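Local coordinates for protein pks18 (Mycobacterium tuberculosis, PDB 1TED) that probably extends medium- and long-chain acyl-CoA starters with malonyl-CoA to make tri- and tetraketide alpha-pyrones, acting as a homodimeric type III polyketide synthase, at residues L38-P43 with D226-L231; L138-T144 with L198-L204; A176-L182 with V383-L387. All coordinates share one frame; numbering follows the deposited sequence.

Contact 1: residues L38-P43 with D226-L231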
loop_
_atom_site.group_PDB
_atom_site.type_symbol
_atom_site.label_atom_id
_atom_site.label_comp_id
_atom_site.label_asym_id
_atom_site.label_seq_id
_atom_site.Cartn_x
_atom_site.Cartn_y
_atom_site.Cartn_z
ATOM N N LEU A 38 -21.396 4.957 3.358
ATOM C CA LEU A 38 -20.747 5.382 2.127
ATOM C C LEU A 38 -20.906 6.888 1.930
ATOM O O LEU A 38 -22.024 7.414 1.943
ATOM C CB LEU A 38 -21.358 4.633 0.937
ATOM C CG LEU A 38 -20.834 4.873 -0.488
ATOM C CD1 LEU A 38 -21.429 3.827 -1.401
ATOM C CD2 LEU A 38 -21.199 6.265 -0.995
ATOM N N ALA A 39 -19.788 7.573 1.727
ATOM C CA ALA A 39 -19.804 9.016 1.521
ATOM C C ALA A 39 -18.953 9.384 0.322
ATOM O O ALA A 39 -18.006 8.681 -0.041
ATOM C CB ALA A 39 -19.301 9.744 2.753
ATOM N N THR A 40 -19.289 10.521 -0.267
ATOM C CA THR A 40 -18.616 11.007 -1.453
ATOM C C THR A 40 -18.220 12.476 -1.322
ATOM O O THR A 40 -18.903 13.257 -0.659
ATOM C CB THR A 40 -19.559 10.816 -2.646
ATOM O OG1 THR A 40 -19.441 9.467 -3.134
ATOM C CG2 THR A 40 -19.274 11.820 -3.716
ATOM N N GLY A 41 -17.126 12.861 -1.967
ATOM C CA GLY A 41 -16.702 14.242 -1.875
ATOM C C GLY A 41 -15.601 14.659 -2.827
ATOM O O GLY A 41 -14.778 13.852 -3.263
ATOM N N THR A 42 -15.570 15.949 -3.132
ATOM C CA THR A 42 -14.572 16.487 -4.041
ATOM C C THR A 42 -14.324 17.940 -3.677
ATOM O O THR A 42 -15.097 18.532 -2.921
ATOM C CB THR A 42 -15.094 16.472 -5.499
ATOM O OG1 THR A 42 -16.088 17.491 -5.650
ATOM C CG2 THR A 42 -15.730 15.135 -5.838
ATOM N N PRO A 43 -13.223 18.526 -4.177
ATOM C CA PRO A 43 -12.989 19.936 -3.850
ATOM C C PRO A 43 -14.149 20.736 -4.453
ATOM O O PRO A 43 -14.863 20.231 -5.331
ATOM C CB PRO A 43 -11.637 20.243 -4.505
ATOM C CG PRO A 43 -11.395 19.096 -5.438
ATOM C CD PRO A 43 -12.022 17.920 -4.767
ATOM N N ASP A 226 -10.296 15.335 -9.568
ATOM C CA ASP A 226 -10.051 15.150 -8.134
ATOM C C ASP A 226 -11.277 14.645 -7.373
ATOM O O ASP A 226 -12.404 15.042 -7.657
ATOM C CB ASP A 226 -9.588 16.483 -7.508
ATOM C CG ASP A 226 -8.214 16.929 -7.998
ATOM O OD1 ASP A 226 -7.705 16.373 -8.997
ATOM O OD2 ASP A 226 -7.642 17.852 -7.376
ATOM N N GLY A 227 -11.060 13.786 -6.386
ATOM C CA GLY A 227 -12.199 13.282 -5.641
ATOM C C GLY A 227 -11.834 12.453 -4.434
ATOM O O GLY A 227 -10.681 12.070 -4.252
ATOM N N CYS A 228 -12.825 12.180 -3.598
ATOM C CA CYS A 228 -12.608 11.380 -2.406
ATOM C C CYS A 228 -13.848 10.554 -2.105
ATOM O O CYS A 228 -14.970 10.964 -2.402
ATOM C CB CYS A 228 -12.286 12.288 -1.213
ATOM S SG CYS A 228 -11.886 11.397 0.308
ATOM N N ALA A 229 -13.639 9.380 -1.529
ATOM C CA ALA A 229 -14.745 8.510 -1.177
ATOM C C ALA A 229 -14.318 7.622 -0.022
ATOM O O ALA A 229 -13.142 7.283 0.115
ATOM C CB ALA A 229 -15.168 7.655 -2.375
ATOM N N ALA A 230 -15.283 7.247 0.806
ATOM C CA ALA A 230 -14.998 6.415 1.956
ATOM C C ALA A 230 -16.096 5.379 2.150
ATOM O O ALA A 230 -17.248 5.610 1.794
ATOM C CB ALA A 230 -14.862 7.291 3.214
ATOM N N LEU A 231 -15.721 4.232 2.707
ATOM C CA LEU A 231 -16.673 3.158 2.974
ATOM C C LEU A 231 -16.472 2.704 4.413
ATOM O O LEU A 231 -15.354 2.726 4.919
ATOM C CB LEU A 231 -16.415 1.956 2.062
ATOM C CG LEU A 231 -16.383 2.149 0.552
ATOM C CD1 LEU A 231 -15.910 0.849 -0.085
ATOM C CD2 LEU A 231 -17.764 2.540 0.040
#
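Two antiparallel strands from the middle of the large mixed sheet of the thiolase fold pair here, L38-G41 running against D226-L231 at 169° between their directions. A39 and A230 form a hydrogen-bonded pair whose two bonds are matched, A39 N to A230 O and A230 N to A39 O both measuring 3.2 Å. The next hydrogen-bonded pair, G41 with C228, is more bent: G41 N reaches C228 O over 2.9 Å with an N-H...O angle of 142°, and the return bond from C228 N to G41 O is also far from straight. Between and beyond these lie the non-hydrogen-bonded pairs T40 with A229 and L38 with L231. On the face carrying L38, the leucines run side by side, L231 CD2 lying 3.9 Å from L38 CG; helix 349-361 covers L38 on this side. A39, C228 and A230 belong to the other face, where A39 and C228 meet helix 102-125. Past the last pair, the puckered ring of P43 crosses the D226 side chain at about a right angle, P43 CG to D226 CB 3.8 Å, while the D226 carboxylate is bound by S206 and A84. With such small side chains along most of the pairing, the backbone bonds carry most of its cohesion.

Contact 2: residues L138-T144 with L198-L204; sequences LVLATST and LVVCIEL. With MYR (myristic acid), chain E.
L138 and L198 start a parallel pairing in which strand 138-142 runs beside strand 198-204, only 12° from parallel. The leucines lie side by side, and L138 CD1 fits the notch between L198 CD2, at 3.9 Å, and V200 CG2, at 4.1 Å. One step on, L140 leans across the gap: CG is anti to its own nitrogen (chi1 -169°), which carries CD2 over V200, 3.6 Å from V200 CG1, and on to the I202 branch CG2. On the other face V139 meets V199 loosely; A141 and C201 are small, and A177 and A178 of helix 177-191 pack directly on them. Backbone bonds alternate between the strands from V139 N to I202 N; A141 O accepts a second hydrogen bond, from T142 OG1, which lies above the carbonyl plane.

Where the first strand ends, the chain is held by one bent glutamate. E203 folds at chi2 and brings its carboxylate to the segment that follows the strand, so OE2 receives S143 N through the syn lone pair at 2.6 Å and T144 OG1 on the anti side at 3.1 Å. That hydroxyl in turn accepts L204 N, OG1 to N 2.9 Å. The other carboxylate oxygen is bound by S349. The T144 methyl CG2 projects against the bound myristic acid, 3.7 Å from its C12, so this end of the pairing borders the acyl chain.

Strand 166-171 pairs with the far edge of 138-142. Helix 102-125 packs on the face with V200 and I202, and helix 177-191 on the face with V139, V199 and C201, leaving the two strands enclosed between helical layers.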
loop_
_atom_site.group_PDB
_atom_site.type_symbol
_atom_site.label_atom_id
_atom_site.label_comp_id
_atom_site.label_asym_id
_atom_site.label_seq_id
_atom_site.Cartn_x
_atom_site.Cartn_y
_atom_site.Cartn_z
ATOM N N LEU A 138 -8.141 1.042 9.154
ATOM C CA LEU A 138 -8.273 2.188 8.278
ATOM C C LEU A 138 -7.419 1.909 7.053
ATOM O O LEU A 138 -6.193 1.801 7.166
ATOM C CB LEU A 138 -7.763 3.448 8.976
ATOM C CG LEU A 138 -7.386 4.621 8.067
ATOM C CD1 LEU A 138 -8.572 5.041 7.235
ATOM C CD2 LEU A 138 -6.919 5.779 8.915
ATOM N N VAL A 139 -8.054 1.767 5.891
ATOM C CA VAL A 139 -7.298 1.520 4.664
ATOM C C VAL A 139 -7.337 2.776 3.811
ATOM O O VAL A 139 -8.407 3.310 3.489
ATOM C CB VAL A 139 -7.862 0.327 3.856
ATOM C CG1 VAL A 139 -6.983 0.060 2.635
ATOM C CG2 VAL A 139 -7.923 -0.906 4.731
ATOM N N LEU A 140 -6.159 3.252 3.447
ATOM C CA LEU A 140 -6.058 4.460 2.646
ATOM C C LEU A 140 -5.411 4.141 1.300
ATOM O O LEU A 140 -4.308 3.597 1.247
ATOM C CB LEU A 140 -5.232 5.496 3.409
ATOM C CG LEU A 140 -5.154 6.948 2.934
ATOM C CD1 LEU A 140 -4.310 7.039 1.673
ATOM C CD2 LEU A 140 -6.566 7.495 2.728
ATOM N N ALA A 141 -6.110 4.472 0.216
ATOM C CA ALA A 141 -5.585 4.234 -1.118
ATOM C C ALA A 141 -5.422 5.532 -1.904
ATOM O O ALA A 141 -6.260 6.442 -1.811
ATOM C CB ALA A 141 -6.494 3.282 -1.876
ATOM N N THR A 142 -4.338 5.599 -2.679
ATOM C CA THR A 142 -4.037 6.757 -3.519
ATOM C C THR A 142 -2.939 6.388 -4.497
ATOM O O THR A 142 -2.176 5.451 -4.263
ATOM C CB THR A 142 -3.484 7.957 -2.707
ATOM O OG1 THR A 142 -4.230 8.105 -1.495
ATOM C CG2 THR A 142 -3.582 9.244 -3.526
ATOM N N SER A 143 -2.852 7.147 -5.584
ATOM C CA SER A 143 -1.812 6.959 -6.584
ATOM C C SER A 143 -1.329 8.343 -7.008
ATOM O O SER A 143 -0.579 8.482 -7.968
ATOM C CB SER A 143 -2.357 6.185 -7.788
ATOM O OG SER A 143 -2.582 4.826 -7.445
ATOM N N THR A 144 -1.751 9.367 -6.268
ATOM C CA THR A 144 -1.388 10.752 -6.581
ATOM C C THR A 144 -0.735 11.539 -5.440
ATOM O O THR A 144 -0.596 12.755 -5.537
ATOM C CB THR A 144 -2.634 11.548 -7.048
ATOM O OG1 THR A 144 -3.704 11.362 -6.109
ATOM C CG2 THR A 144 -3.087 11.082 -8.438
ATOM N N LEU A 198 -12.654 1.221 8.101
ATOM C CA LEU A 198 -12.872 2.455 7.365
ATOM C C LEU A 198 -11.952 2.440 6.148
ATOM O O LEU A 198 -10.733 2.272 6.284
ATOM C CB LEU A 198 -12.553 3.675 8.244
ATOM C CG LEU A 198 -12.592 5.053 7.559
ATOM C CD1 LEU A 198 -14.018 5.403 7.165
ATOM C CD2 LEU A 198 -12.057 6.122 8.496
ATOM N N VAL A 199 -12.545 2.587 4.964
ATOM C CA VAL A 199 -11.791 2.613 3.714
ATOM C C VAL A 199 -11.866 4.012 3.115
ATOM O O VAL A 199 -12.945 4.593 2.991
ATOM C CB VAL A 199 -12.335 1.574 2.699
ATOM C CG1 VAL A 199 -11.580 1.679 1.383
ATOM C CG2 VAL A 199 -12.153 0.190 3.255
ATOM N N VAL A 200 -10.714 4.556 2.746
ATOM C CA VAL A 200 -10.670 5.898 2.201
ATOM C C VAL A 200 -9.823 5.970 0.938
ATOM O O VAL A 200 -8.645 5.612 0.939
ATOM C CB VAL A 200 -10.118 6.901 3.270
ATOM C CG1 VAL A 200 -10.067 8.305 2.714
ATOM C CG2 VAL A 200 -10.998 6.878 4.511
ATOM N N CYS A 201 -10.450 6.410 -0.149
ATOM C CA CYS A 201 -9.766 6.571 -1.419
ATOM C C CYS A 201 -9.752 8.076 -1.673
ATOM O O CYS A 201 -10.793 8.726 -1.665
ATOM C CB CYS A 201 -10.515 5.829 -2.524
ATOM S SG CYS A 201 -10.714 4.050 -2.222
ATOM N N ILE A 202 -8.564 8.630 -1.868
ATOM C CA ILE A 202 -8.414 10.063 -2.085
ATOM C C ILE A 202 -7.520 10.264 -3.297
ATOM O O ILE A 202 -6.394 9.768 -3.350
ATOM C CB ILE A 202 -7.784 10.740 -0.834
ATOM C CG1 ILE A 202 -7.454 12.206 -1.124
ATOM C CG2 ILE A 202 -6.545 9.975 -0.398
ATOM C CD1 ILE A 202 -8.650 13.136 -1.060
ATOM N N GLU A 203 -8.018 10.994 -4.281
ATOM C CA GLU A 203 -7.236 11.183 -5.480
ATOM C C GLU A 203 -7.193 12.648 -5.880
ATOM O O GLU A 203 -8.227 13.281 -6.119
ATOM C CB GLU A 203 -7.824 10.308 -6.589
ATOM C CG GLU A 203 -6.801 9.486 -7.365
ATOM C CD GLU A 203 -6.118 8.385 -6.549
ATOM O OE1 GLU A 203 -6.794 7.404 -6.164
ATOM O OE2 GLU A 203 -4.900 8.497 -6.306
ATOM N N LEU A 204 -5.979 13.184 -5.923
ATOM C CA LEU A 204 -5.746 14.577 -6.275
ATOM C C LEU A 204 -4.839 14.703 -7.486
ATOM O O LEU A 204 -3.635 14.946 -7.355
ATOM C CB LEU A 204 -5.120 15.318 -5.092
ATOM C CG LEU A 204 -6.080 16.034 -4.143
ATOM C CD1 LEU A 204 -7.243 15.137 -3.801
ATOM C CD2 LEU A 204 -5.320 16.463 -2.889
HETATM C C1 MYR E . -6.340 20.431 -16.342
HETATM O O1 MYR E . -7.386 21.063 -16.219
HETATM O O2 MYR E . -5.848 20.292 -17.463
HETATM C C2 MYR E . -5.650 19.826 -15.118
HETATM C C3 MYR E . -5.707 18.298 -15.157
HETATM C C4 MYR E . -5.046 17.689 -13.918
HETATM C C5 MYR E . -5.057 16.160 -13.970
HETATM C C6 MYR E . -4.202 15.607 -15.114
HETATM C C7 MYR E . -2.702 15.830 -14.896
HETATM C C8 MYR E . -2.155 15.007 -13.728
HETATM C C9 MYR E . -2.274 13.504 -13.989
HETATM C C10 MYR E . -1.856 12.705 -12.755
HETATM C C11 MYR E . -2.034 11.204 -12.991
HETATM C C12 MYR E . -1.668 10.402 -11.741
HETATM C C13 MYR E . -1.924 8.911 -11.969
HETATM C C14 MYR E . -1.602 8.098 -10.714
HETATM O O HOH W 1 -5.036 4.719 -6.724
#

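Contact 3: residues A176-L182 with V383-L387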
loop_
_atom_site.group_PDB
_atom_site.type_symbol
_atom_site.label_atom_id
_atom_site.label_comp_id
_atom_site.label_asym_id
_atom_site.label_seq_id
_atom_site.Cartn_x
_atom_site.Cartn_y
_atom_site.Cartn_z
ATOM N N ALA A 176 -8.214 0.889 -9.905
ATOM C CA ALA A 176 -8.918 -0.230 -9.276
ATOM C C ALA A 176 -8.605 -0.419 -7.788
ATOM O O ALA A 176 -9.016 -1.412 -7.190
ATOM C CB ALA A 176 -8.616 -1.531 -10.041
ATOM N N ALA A 177 -7.911 0.544 -7.191
ATOM C CA ALA A 177 -7.507 0.444 -5.784
ATOM C C ALA A 177 -8.639 0.351 -4.749
ATOM O O ALA A 177 -8.441 -0.169 -3.651
ATOM C CB ALA A 177 -6.569 1.600 -5.438
ATOM N N ALA A 178 -9.823 0.850 -5.082
ATOM C CA ALA A 178 -10.923 0.769 -4.136
ATOM C C ALA A 178 -11.233 -0.695 -3.881
ATOM O O ALA A 178 -11.623 -1.056 -2.774
ATOM C CB ALA A 178 -12.152 1.479 -4.673
ATOM N N MET A 179 -11.051 -1.537 -4.898
ATOM C CA MET A 179 -11.305 -2.974 -4.759
ATOM C C MET A 179 -10.262 -3.693 -3.893
ATOM O O MET A 179 -10.620 -4.553 -3.082
ATOM C CB MET A 179 -11.373 -3.651 -6.133
ATOM C CG MET A 179 -12.588 -3.254 -6.977
ATOM S SD MET A 179 -14.166 -3.666 -6.204
ATOM C CE MET A 179 -14.569 -2.146 -5.367
ATOM N N ASN A 180 -8.983 -3.352 -4.066
ATOM C CA ASN A 180 -7.907 -3.968 -3.279
ATOM C C ASN A 180 -8.093 -3.543 -1.825
ATOM O O ASN A 180 -7.941 -4.346 -0.899
ATOM C CB ASN A 180 -6.524 -3.497 -3.759
ATOM C CG ASN A 180 -6.243 -3.857 -5.215
ATOM O OD1 ASN A 180 -5.894 -4.996 -5.538
ATOM N ND2 ASN A 180 -6.398 -2.882 -6.101
ATOM N N ALA A 181 -8.428 -2.266 -1.642
ATOM C CA ALA A 181 -8.644 -1.704 -0.318
ATOM C C ALA A 181 -9.855 -2.376 0.342
ATOM O O ALA A 181 -9.777 -2.855 1.478
ATOM C CB ALA A 181 -8.856 -0.188 -0.428
ATOM N N LEU A 182 -10.969 -2.420 -0.385
ATOM C CA LEU A 182 -12.190 -3.037 0.109
ATOM C C LEU A 182 -11.967 -4.490 0.510
ATOM O O LEU A 182 -12.511 -4.953 1.514
ATOM C CB LEU A 182 -13.283 -2.973 -0.958
ATOM C CG LEU A 182 -14.608 -3.636 -0.590
ATOM C CD1 LEU A 182 -15.109 -3.089 0.741
ATOM C CD2 LEU A 182 -15.629 -3.380 -1.695
ATOM N N VAL A 383 -7.928 -6.945 -13.768
ATOM C CA VAL A 383 -9.330 -6.597 -13.683
ATOM C C VAL A 383 -9.652 -6.800 -12.216
ATOM O O VAL A 383 -9.467 -7.894 -11.669
ATOM C CB VAL A 383 -10.227 -7.517 -14.516
ATOM C CG1 VAL A 383 -11.675 -7.070 -14.357
ATOM C CG2 VAL A 383 -9.804 -7.479 -15.991
ATOM N N GLU A 384 -10.119 -5.734 -11.579
ATOM C CA GLU A 384 -10.442 -5.771 -10.168
ATOM C C GLU A 384 -11.935 -5.510 -10.041
ATOM O O GLU A 384 -12.455 -4.580 -10.647
ATOM C CB GLU A 384 -9.633 -4.684 -9.455
ATOM C CG GLU A 384 -9.096 -5.084 -8.108
ATOM C CD GLU A 384 -8.001 -6.122 -8.203
ATOM O OE1 GLU A 384 -6.837 -5.748 -8.469
ATOM O OE2 GLU A 384 -8.315 -7.318 -8.012
ATOM N N GLY A 385 -12.630 -6.330 -9.263
ATOM C CA GLY A 385 -14.058 -6.122 -9.116
ATOM C C GLY A 385 -14.736 -6.919 -8.018
ATOM O O GLY A 385 -14.077 -7.577 -7.204
ATOM N N MET A 386 -16.067 -6.857 -8.004
ATOM C CA MET A 386 -16.855 -7.558 -7.001
ATOM C C MET A 386 -18.292 -7.778 -7.451
ATOM O O MET A 386 -18.802 -7.046 -8.299
ATOM C CB MET A 386 -16.879 -6.744 -5.696
ATOM C CG MET A 386 -17.819 -5.528 -5.728
ATOM S SD MET A 386 -18.110 -4.733 -4.108
ATOM C CE MET A 386 -18.523 -3.087 -4.570
ATOM N N LEU A 387 -18.928 -8.802 -6.890
ATOM C CA LEU A 387 -20.336 -9.090 -7.142
ATOM C C LEU A 387 -20.990 -8.511 -5.888
ATOM O O LEU A 387 -20.466 -8.697 -4.791
ATOM C CB LEU A 387 -20.612 -10.602 -7.209
ATOM C CG LEU A 387 -22.105 -10.998 -7.237
ATOM C CD1 LEU A 387 -22.755 -10.508 -8.528
ATOM C CD2 LEU A 387 -22.260 -12.508 -7.136
#
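M179 and E384 form the heart of this helix-on-strand contact, in which helix 177-182 crosses strand 383-387 at 58° with their axes 7.4 Å apart at closest approach. Most of what joins them is carbon and sulfur packing. A176 CB butts against E384 CB at 3.4 Å, and one turn along M179 CB sits 3.3 Å from E384 CG, so the methylene part of the glutamate is pressed against the start of the helix. The thioether of M179 continues past it: bent at both chi2 and chi3, the chain curls over the backbone of G385, where SD lies 3.8 Å from the carbonyl carbon. Beyond it, the M386 side chain crosses M179 at about a right angle, M386 CG to M179 SD being 4.1 Å. M386 CG lies between its own N and carbonyl carbon (chi1 76°), and the rest of the chain stretches out straight toward the helix, bringing M386 SD to 3.7 Å from L182 CD2, with its terminal methyl CE 4.1 Å from both that branch and M179 CE. That branch of the leucine thus closes the far end of the methionine cluster.

Polar groups matter less to the pairing itself. The E384 carboxylate is turned toward N180, and its OE2 is hydrogen-bonded to S254 on the neighbouring strand 247-256. N180 also touches R167 of the second subunit, so this corner lies close to the dimer contact.

C175, the nucleophile inferred by similarity, directly precedes A176. A helix beginning just after the nucleophile and buried against the sheet, here on a strand of the C-terminal half, is characteristic of the thiolase fold.

Overall arrangement
All three contacts reach the same large sheet. Contacts 2 and 3 are wholly buried, whereas contact 1 comes partly to the surface along L38, T40, T42 and P43. Contacts 1 and 2 are neighbours in the sheet: strand 226-236 pairs with strand 196-204, so A229 O and L231 O probably accept C201 N and V199 N and join the two pairings edge to edge. Contact 1 is antiparallel and held mainly by backbone bonds; contact 2 is parallel, has larger interlocking side chains and ends in a loop bound by a carboxylate beside the fatty acid. Contact 3, helix on strand, has sulfur-rich packing. It links the N- and C-terminal halves, and its helix also rests on contact 2 through A177, A178 and A181.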